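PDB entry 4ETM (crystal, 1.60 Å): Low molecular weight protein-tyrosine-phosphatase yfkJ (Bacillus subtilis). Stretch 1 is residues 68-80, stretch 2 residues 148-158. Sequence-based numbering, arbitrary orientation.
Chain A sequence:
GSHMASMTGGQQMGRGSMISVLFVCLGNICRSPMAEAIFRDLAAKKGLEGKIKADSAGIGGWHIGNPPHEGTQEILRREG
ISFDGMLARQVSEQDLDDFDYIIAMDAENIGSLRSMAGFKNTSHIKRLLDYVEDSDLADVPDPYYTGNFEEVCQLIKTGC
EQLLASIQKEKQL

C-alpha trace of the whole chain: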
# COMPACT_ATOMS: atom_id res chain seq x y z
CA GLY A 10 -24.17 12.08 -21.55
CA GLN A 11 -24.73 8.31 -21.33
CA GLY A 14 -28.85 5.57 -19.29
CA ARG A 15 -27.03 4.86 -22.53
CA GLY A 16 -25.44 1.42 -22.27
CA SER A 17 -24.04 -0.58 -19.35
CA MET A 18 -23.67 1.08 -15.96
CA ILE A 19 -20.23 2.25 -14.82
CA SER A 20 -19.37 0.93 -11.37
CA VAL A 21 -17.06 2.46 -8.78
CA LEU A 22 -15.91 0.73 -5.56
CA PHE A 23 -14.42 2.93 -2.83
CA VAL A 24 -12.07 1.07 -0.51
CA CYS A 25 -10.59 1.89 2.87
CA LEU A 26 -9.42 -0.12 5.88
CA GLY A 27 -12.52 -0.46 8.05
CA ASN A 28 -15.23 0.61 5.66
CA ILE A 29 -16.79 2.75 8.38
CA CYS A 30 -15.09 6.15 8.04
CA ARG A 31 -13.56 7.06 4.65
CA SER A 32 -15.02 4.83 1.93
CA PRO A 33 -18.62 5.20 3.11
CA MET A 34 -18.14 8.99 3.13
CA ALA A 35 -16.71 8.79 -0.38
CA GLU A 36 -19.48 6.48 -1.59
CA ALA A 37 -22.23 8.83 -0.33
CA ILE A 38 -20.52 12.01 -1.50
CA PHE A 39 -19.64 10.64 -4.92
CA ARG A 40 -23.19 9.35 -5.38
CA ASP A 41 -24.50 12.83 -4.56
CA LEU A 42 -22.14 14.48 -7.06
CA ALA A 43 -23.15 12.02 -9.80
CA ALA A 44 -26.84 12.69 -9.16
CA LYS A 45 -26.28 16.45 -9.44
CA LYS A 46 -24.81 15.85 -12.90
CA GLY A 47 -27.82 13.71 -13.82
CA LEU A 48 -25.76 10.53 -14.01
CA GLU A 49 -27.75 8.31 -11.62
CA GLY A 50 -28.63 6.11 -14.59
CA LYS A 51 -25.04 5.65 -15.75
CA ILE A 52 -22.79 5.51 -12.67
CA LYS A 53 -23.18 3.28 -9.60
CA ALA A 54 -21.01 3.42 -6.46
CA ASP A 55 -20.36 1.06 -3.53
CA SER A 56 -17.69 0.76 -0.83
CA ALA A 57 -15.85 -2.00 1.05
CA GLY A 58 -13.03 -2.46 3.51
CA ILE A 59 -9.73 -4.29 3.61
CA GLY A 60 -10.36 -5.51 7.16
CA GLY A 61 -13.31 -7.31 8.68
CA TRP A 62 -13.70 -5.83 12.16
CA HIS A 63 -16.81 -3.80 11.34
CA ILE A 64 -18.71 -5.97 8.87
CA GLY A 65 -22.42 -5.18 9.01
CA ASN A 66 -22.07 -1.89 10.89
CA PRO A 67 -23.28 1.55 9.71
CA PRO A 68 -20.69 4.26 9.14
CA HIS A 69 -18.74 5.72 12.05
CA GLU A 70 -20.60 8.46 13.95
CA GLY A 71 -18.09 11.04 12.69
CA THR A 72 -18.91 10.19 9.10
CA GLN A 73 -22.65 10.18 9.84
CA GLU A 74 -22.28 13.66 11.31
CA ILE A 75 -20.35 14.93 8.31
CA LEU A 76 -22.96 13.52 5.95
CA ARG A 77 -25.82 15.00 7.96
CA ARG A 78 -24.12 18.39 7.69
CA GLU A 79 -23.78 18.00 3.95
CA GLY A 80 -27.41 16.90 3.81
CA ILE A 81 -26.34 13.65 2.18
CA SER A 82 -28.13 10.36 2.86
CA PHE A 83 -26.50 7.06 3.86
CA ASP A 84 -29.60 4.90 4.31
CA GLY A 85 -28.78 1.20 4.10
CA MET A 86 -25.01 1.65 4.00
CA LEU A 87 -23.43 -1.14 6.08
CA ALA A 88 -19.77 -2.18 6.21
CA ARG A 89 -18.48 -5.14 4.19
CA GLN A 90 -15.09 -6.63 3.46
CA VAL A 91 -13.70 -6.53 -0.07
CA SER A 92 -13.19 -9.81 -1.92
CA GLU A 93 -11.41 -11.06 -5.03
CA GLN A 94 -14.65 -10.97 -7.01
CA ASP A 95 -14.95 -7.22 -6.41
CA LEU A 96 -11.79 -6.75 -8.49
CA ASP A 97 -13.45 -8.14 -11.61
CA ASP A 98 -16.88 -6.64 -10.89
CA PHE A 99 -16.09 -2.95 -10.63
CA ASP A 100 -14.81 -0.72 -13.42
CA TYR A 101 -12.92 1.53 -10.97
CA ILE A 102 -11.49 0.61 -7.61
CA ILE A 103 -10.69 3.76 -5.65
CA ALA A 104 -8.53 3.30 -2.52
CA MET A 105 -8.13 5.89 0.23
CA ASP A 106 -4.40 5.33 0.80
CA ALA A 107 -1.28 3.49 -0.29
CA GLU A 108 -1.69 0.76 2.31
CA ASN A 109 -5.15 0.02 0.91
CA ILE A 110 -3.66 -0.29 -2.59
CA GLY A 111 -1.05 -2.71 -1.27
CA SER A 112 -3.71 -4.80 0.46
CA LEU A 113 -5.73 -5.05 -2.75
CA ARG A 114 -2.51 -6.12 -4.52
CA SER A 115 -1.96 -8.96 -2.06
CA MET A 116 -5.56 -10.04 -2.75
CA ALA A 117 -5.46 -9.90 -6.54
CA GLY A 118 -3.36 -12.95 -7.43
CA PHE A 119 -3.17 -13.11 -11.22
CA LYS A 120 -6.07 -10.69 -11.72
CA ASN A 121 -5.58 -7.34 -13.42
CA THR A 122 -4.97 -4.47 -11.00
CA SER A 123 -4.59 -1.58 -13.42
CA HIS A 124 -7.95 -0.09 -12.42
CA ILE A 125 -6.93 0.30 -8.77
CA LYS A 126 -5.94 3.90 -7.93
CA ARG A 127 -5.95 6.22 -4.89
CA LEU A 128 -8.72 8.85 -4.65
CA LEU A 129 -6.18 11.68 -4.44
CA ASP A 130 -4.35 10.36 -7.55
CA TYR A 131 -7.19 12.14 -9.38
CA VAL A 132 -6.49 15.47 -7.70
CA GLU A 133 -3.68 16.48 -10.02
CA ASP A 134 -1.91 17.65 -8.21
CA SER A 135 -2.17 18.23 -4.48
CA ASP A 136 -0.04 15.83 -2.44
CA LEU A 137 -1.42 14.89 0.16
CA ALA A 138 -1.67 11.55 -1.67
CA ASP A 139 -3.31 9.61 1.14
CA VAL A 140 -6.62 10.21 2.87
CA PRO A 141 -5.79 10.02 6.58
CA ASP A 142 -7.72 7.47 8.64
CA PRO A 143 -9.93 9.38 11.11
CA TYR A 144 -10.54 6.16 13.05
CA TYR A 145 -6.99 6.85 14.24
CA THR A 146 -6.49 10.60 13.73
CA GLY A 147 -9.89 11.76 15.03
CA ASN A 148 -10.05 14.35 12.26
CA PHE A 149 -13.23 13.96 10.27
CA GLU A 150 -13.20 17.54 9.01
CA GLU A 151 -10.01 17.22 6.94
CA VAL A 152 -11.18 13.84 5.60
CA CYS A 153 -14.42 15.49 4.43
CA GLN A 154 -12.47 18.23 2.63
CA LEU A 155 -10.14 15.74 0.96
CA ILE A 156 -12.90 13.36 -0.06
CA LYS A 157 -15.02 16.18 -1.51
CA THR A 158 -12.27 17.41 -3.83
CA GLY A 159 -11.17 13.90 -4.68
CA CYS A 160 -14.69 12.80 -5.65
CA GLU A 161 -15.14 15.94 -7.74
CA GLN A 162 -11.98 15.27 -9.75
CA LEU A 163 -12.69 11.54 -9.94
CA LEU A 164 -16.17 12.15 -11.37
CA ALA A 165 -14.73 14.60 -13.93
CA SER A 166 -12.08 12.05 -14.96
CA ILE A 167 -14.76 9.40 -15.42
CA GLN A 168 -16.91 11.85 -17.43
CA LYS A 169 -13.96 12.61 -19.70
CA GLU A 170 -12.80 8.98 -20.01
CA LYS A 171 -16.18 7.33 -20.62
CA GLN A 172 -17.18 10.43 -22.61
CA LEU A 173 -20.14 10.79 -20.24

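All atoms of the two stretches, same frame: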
# COMPACT_ATOMS: atom_id res chain seq x y z
N PRO A 68 -21.94 3.50 9.05
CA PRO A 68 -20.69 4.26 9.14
C PRO A 68 -20.43 4.80 10.54
O PRO A 68 -21.34 4.91 11.35
CB PRO A 68 -20.91 5.41 8.15
CG PRO A 68 -21.98 4.91 7.21
CD PRO A 68 -22.87 4.05 8.06
N HIS A 69 -19.16 5.10 10.81
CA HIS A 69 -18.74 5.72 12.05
C HIS A 69 -19.59 6.96 12.31
O HIS A 69 -20.04 7.62 11.37
CB HIS A 69 -17.28 6.11 11.90
CG HIS A 69 -16.64 6.51 13.19
ND1 HIS A 69 -16.84 7.74 13.78
CD2 HIS A 69 -15.79 5.84 14.00
CE1 HIS A 69 -16.15 7.81 14.90
NE2 HIS A 69 -15.49 6.67 15.05
N GLU A 70 -19.82 7.28 13.58
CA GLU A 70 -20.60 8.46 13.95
C GLU A 70 -20.06 9.76 13.36
O GLU A 70 -20.85 10.67 13.04
CB GLU A 70 -20.72 8.58 15.47
N GLY A 71 -18.74 9.86 13.22
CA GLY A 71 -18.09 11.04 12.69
C GLY A 71 -18.46 11.25 11.24
O GLY A 71 -18.68 12.37 10.80
N THR A 72 -18.52 10.15 10.50
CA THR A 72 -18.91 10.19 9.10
C THR A 72 -20.41 10.46 8.96
O THR A 72 -20.82 11.20 8.08
CB THR A 72 -18.49 8.89 8.36
OG1 THR A 72 -17.07 8.88 8.19
CG2 THR A 72 -19.16 8.79 6.99
N GLN A 73 -21.22 9.88 9.85
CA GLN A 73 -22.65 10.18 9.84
C GLN A 73 -22.88 11.66 10.07
O GLN A 73 -23.71 12.27 9.40
CB GLN A 73 -23.39 9.35 10.89
CG GLN A 73 -23.42 7.86 10.61
CD GLN A 73 -24.42 7.13 11.49
OE1 GLN A 73 -25.44 7.69 11.88
NE2 GLN A 73 -24.13 5.86 11.80
N GLU A 74 -22.12 12.24 11.00
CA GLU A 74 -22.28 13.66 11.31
C GLU A 74 -21.89 14.54 10.14
O GLU A 74 -22.60 15.50 9.84
CB GLU A 74 -21.47 14.04 12.54
CG GLU A 74 -22.07 13.57 13.84
CD GLU A 74 -21.55 14.37 15.02
OE1 GLU A 74 -20.59 13.91 15.67
OE2 GLU A 74 -22.11 15.46 15.28
N ILE A 75 -20.78 14.21 9.49
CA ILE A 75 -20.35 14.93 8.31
C ILE A 75 -21.45 14.89 7.27
O ILE A 75 -21.86 15.93 6.75
CB ILE A 75 -19.06 14.34 7.71
CG1 ILE A 75 -17.84 14.69 8.57
CG2 ILE A 75 -18.88 14.81 6.26
CD1 ILE A 75 -17.54 16.17 8.61
N LEU A 76 -21.94 13.69 6.98
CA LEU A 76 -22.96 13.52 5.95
C LEU A 76 -24.25 14.27 6.28
O LEU A 76 -24.84 14.90 5.41
CB LEU A 76 -23.20 12.02 5.65
CG LEU A 76 -22.01 11.29 5.03
CD1 LEU A 76 -22.29 9.81 4.77
CD2 LEU A 76 -21.55 11.97 3.74
N ARG A 77 -24.65 14.24 7.55
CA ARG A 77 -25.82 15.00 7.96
C ARG A 77 -25.62 16.48 7.66
O ARG A 77 -26.54 17.14 7.17
CB ARG A 77 -26.11 14.82 9.45
CG ARG A 77 -26.69 13.47 9.81
CD ARG A 77 -27.13 13.43 11.27
NE ARG A 77 -27.18 12.06 11.76
CZ ARG A 77 -26.24 11.50 12.52
NH1 ARG A 77 -25.18 12.21 12.89
NH2 ARG A 77 -26.37 10.25 12.92
N ARG A 78 -24.42 16.99 7.95
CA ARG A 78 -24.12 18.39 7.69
C ARG A 78 -24.25 18.70 6.22
O ARG A 78 -24.82 19.73 5.83
CB ARG A 78 -22.71 18.75 8.14
CG ARG A 78 -22.24 20.04 7.51
CD ARG A 78 -20.89 20.46 8.00
NE ARG A 78 -19.79 19.92 7.21
CZ ARG A 78 -18.54 19.89 7.66
NH1 ARG A 78 -18.29 20.34 8.88
NH2 ARG A 78 -17.56 19.41 6.91
N GLU A 79 -23.74 17.81 5.39
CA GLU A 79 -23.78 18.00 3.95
C GLU A 79 -25.17 17.70 3.39
O GLU A 79 -25.39 17.83 2.18
CB GLU A 79 -22.74 17.13 3.26
CG GLU A 79 -21.32 17.32 3.80
CD GLU A 79 -20.69 18.61 3.34
OE1 GLU A 79 -20.95 19.01 2.17
OE2 GLU A 79 -19.95 19.24 4.13
N GLY A 80 -26.08 17.27 4.25
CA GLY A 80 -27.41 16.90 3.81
C GLY A 80 -27.40 15.74 2.82
O GLY A 80 -28.20 15.69 1.88
N ASN A 148 -9.77 13.15 13.05
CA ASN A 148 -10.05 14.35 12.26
C ASN A 148 -10.96 14.04 11.08
O ASN A 148 -10.50 13.70 9.99
CB ASN A 148 -8.76 15.01 11.81
CG ASN A 148 -8.98 16.40 11.27
OD1 ASN A 148 -10.08 16.72 10.79
ND2 ASN A 148 -7.95 17.23 11.32
N PHE A 149 -12.25 14.19 11.31
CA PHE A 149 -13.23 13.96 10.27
C PHE A 149 -13.38 15.15 9.33
O PHE A 149 -13.73 14.97 8.17
CB PHE A 149 -14.57 13.54 10.88
CG PHE A 149 -14.57 12.13 11.38
CD1 PHE A 149 -14.00 11.83 12.62
CD2 PHE A 149 -15.11 11.09 10.62
CE1 PHE A 149 -13.99 10.52 13.09
CE2 PHE A 149 -15.09 9.79 11.08
CZ PHE A 149 -14.53 9.51 12.33
N GLU A 150 -13.07 16.34 9.82
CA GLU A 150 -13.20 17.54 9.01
C GLU A 150 -12.24 17.53 7.82
O GLU A 150 -12.64 17.84 6.69
CB GLU A 150 -12.98 18.80 9.84
CG GLU A 150 -14.14 19.13 10.75
CD GLU A 150 -15.24 19.91 10.07
OE1 GLU A 150 -16.11 20.46 10.77
OE2 GLU A 150 -15.22 20.00 8.83
N GLU A 151 -10.98 17.16 8.03
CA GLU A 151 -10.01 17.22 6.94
C GLU A 151 -10.27 16.09 5.94
O GLU A 151 -9.99 16.23 4.76
CB GLU A 151 -8.57 17.18 7.46
CG GLU A 151 -8.13 15.83 7.97
CD GLU A 151 -6.65 15.79 8.37
OE1 GLU A 151 -6.21 14.73 8.86
OE2 GLU A 151 -5.94 16.80 8.19
N VAL A 152 -10.81 14.97 6.44
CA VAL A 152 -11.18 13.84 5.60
C VAL A 152 -12.34 14.26 4.69
O VAL A 152 -12.32 13.99 3.50
CB VAL A 152 -11.55 12.60 6.44
CG1 VAL A 152 -12.19 11.54 5.58
CG2 VAL A 152 -10.30 12.04 7.09
N CYS A 153 -13.33 14.95 5.25
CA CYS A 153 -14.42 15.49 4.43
C CYS A 153 -13.88 16.38 3.30
O CYS A 153 -14.28 16.22 2.14
CB CYS A 153 -15.38 16.30 5.31
SG CYS A 153 -16.76 17.06 4.41
N GLN A 154 -13.00 17.31 3.64
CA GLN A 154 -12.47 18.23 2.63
C GLN A 154 -11.75 17.48 1.53
O GLN A 154 -11.97 17.74 0.34
CB GLN A 154 -11.55 19.29 3.26
CG GLN A 154 -12.31 20.45 3.87
CD GLN A 154 -11.40 21.43 4.61
OE1 GLN A 154 -10.18 21.29 4.62
NE2 GLN A 154 -12.02 22.43 5.24
N LEU A 155 -10.91 16.53 1.92
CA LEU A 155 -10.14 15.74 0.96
C LEU A 155 -11.04 14.89 0.08
O LEU A 155 -10.84 14.80 -1.12
CB LEU A 155 -9.12 14.87 1.69
CG LEU A 155 -7.97 15.64 2.33
CD1 LEU A 155 -7.20 14.73 3.25
CD2 LEU A 155 -7.06 16.23 1.26
N ILE A 156 -12.05 14.27 0.68
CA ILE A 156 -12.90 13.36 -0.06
C ILE A 156 -13.83 14.13 -1.00
O ILE A 156 -14.13 13.65 -2.09
CB ILE A 156 -13.65 12.40 0.87
CG1 ILE A 156 -12.68 11.36 1.42
CG2 ILE A 156 -14.78 11.72 0.14
CD1 ILE A 156 -13.32 10.35 2.38
N LYS A 157 -14.24 15.34 -0.60
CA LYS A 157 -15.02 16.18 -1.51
C LYS A 157 -14.27 16.51 -2.79
O LYS A 157 -14.77 16.28 -3.88
CB LYS A 157 -15.51 17.46 -0.83
CG LYS A 157 -16.69 17.23 0.10
CD LYS A 157 -17.10 18.48 0.84
CE LYS A 157 -17.67 19.52 -0.10
NZ LYS A 157 -18.09 20.74 0.65
N THR A 158 -13.06 17.04 -2.65
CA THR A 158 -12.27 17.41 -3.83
C THR A 158 -11.89 16.19 -4.66
O THR A 158 -11.92 16.22 -5.89
CB THR A 158 -11.01 18.23 -3.45
OG1 THR A 158 -10.14 17.43 -2.64
CG2 THR A 158 -11.41 19.46 -2.67

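Helix 70-78 meets helix 149-158 at an angle of 56° between their N-to-C directions, the axes approaching to 10.2 Å, and the two stretches together bury 422 Å². Walking along stretch 1, the contact begins just ahead of the first helix. His69 occupies the N-cap position, and its ND1 accepts a hydrogen bond from Gly71 N (2.9 Å, N-H...acceptor angle 168°). The imidazole also lies beside the ring of Phe149: His69 ND1 lies 3.3 Å from Phe149 CZ, and the ring planes, at 31° with centroids 4.8 Å apart, form an oblique aromatic pair.

Gly71 packs directly on the same phenyl ring. Its CA sits 3.6 Å from the Phe149 ring centroid and only 14° off the ring normal, the geometry of a CH-pi contact over the face. Such closeness depends on the absent side chain, since an ideal CB on Gly71 would fall 2.5 Å from Phe149 CZ, a clash. One residue on, Thr72 N is 3.5 Å from Phe149 CE2, so the phenyl ring rests against backbone as well as side chains.

A turn later, Ile75 points toward the second helix and extends the apolar surface: its CG1 is 4.2 Å from Phe149 CB, and its CG2 is 3.6 Å from Cys153 SG.

Charge takes over at the end of the first helix. Arg78 forms a salt bridge with Glu150, with NH1 to OE1 at 2.9 Å (149°) and NH2 to OE2 at 3.1 Å (148°); the carboxylate thus engages both terminal nitrogens. The remaining guanidinium nitrogen turns to its neighbour, Arg78 NE donating to Glu79 OE2 (3.2 Å, 163°). Glu79 in turn makes a long salt bridge to the second helix, its OE1 3.7 Å from Lys157 NZ. Gly80 then ends the stretch without contact, its positive phi completing a Schellman motif.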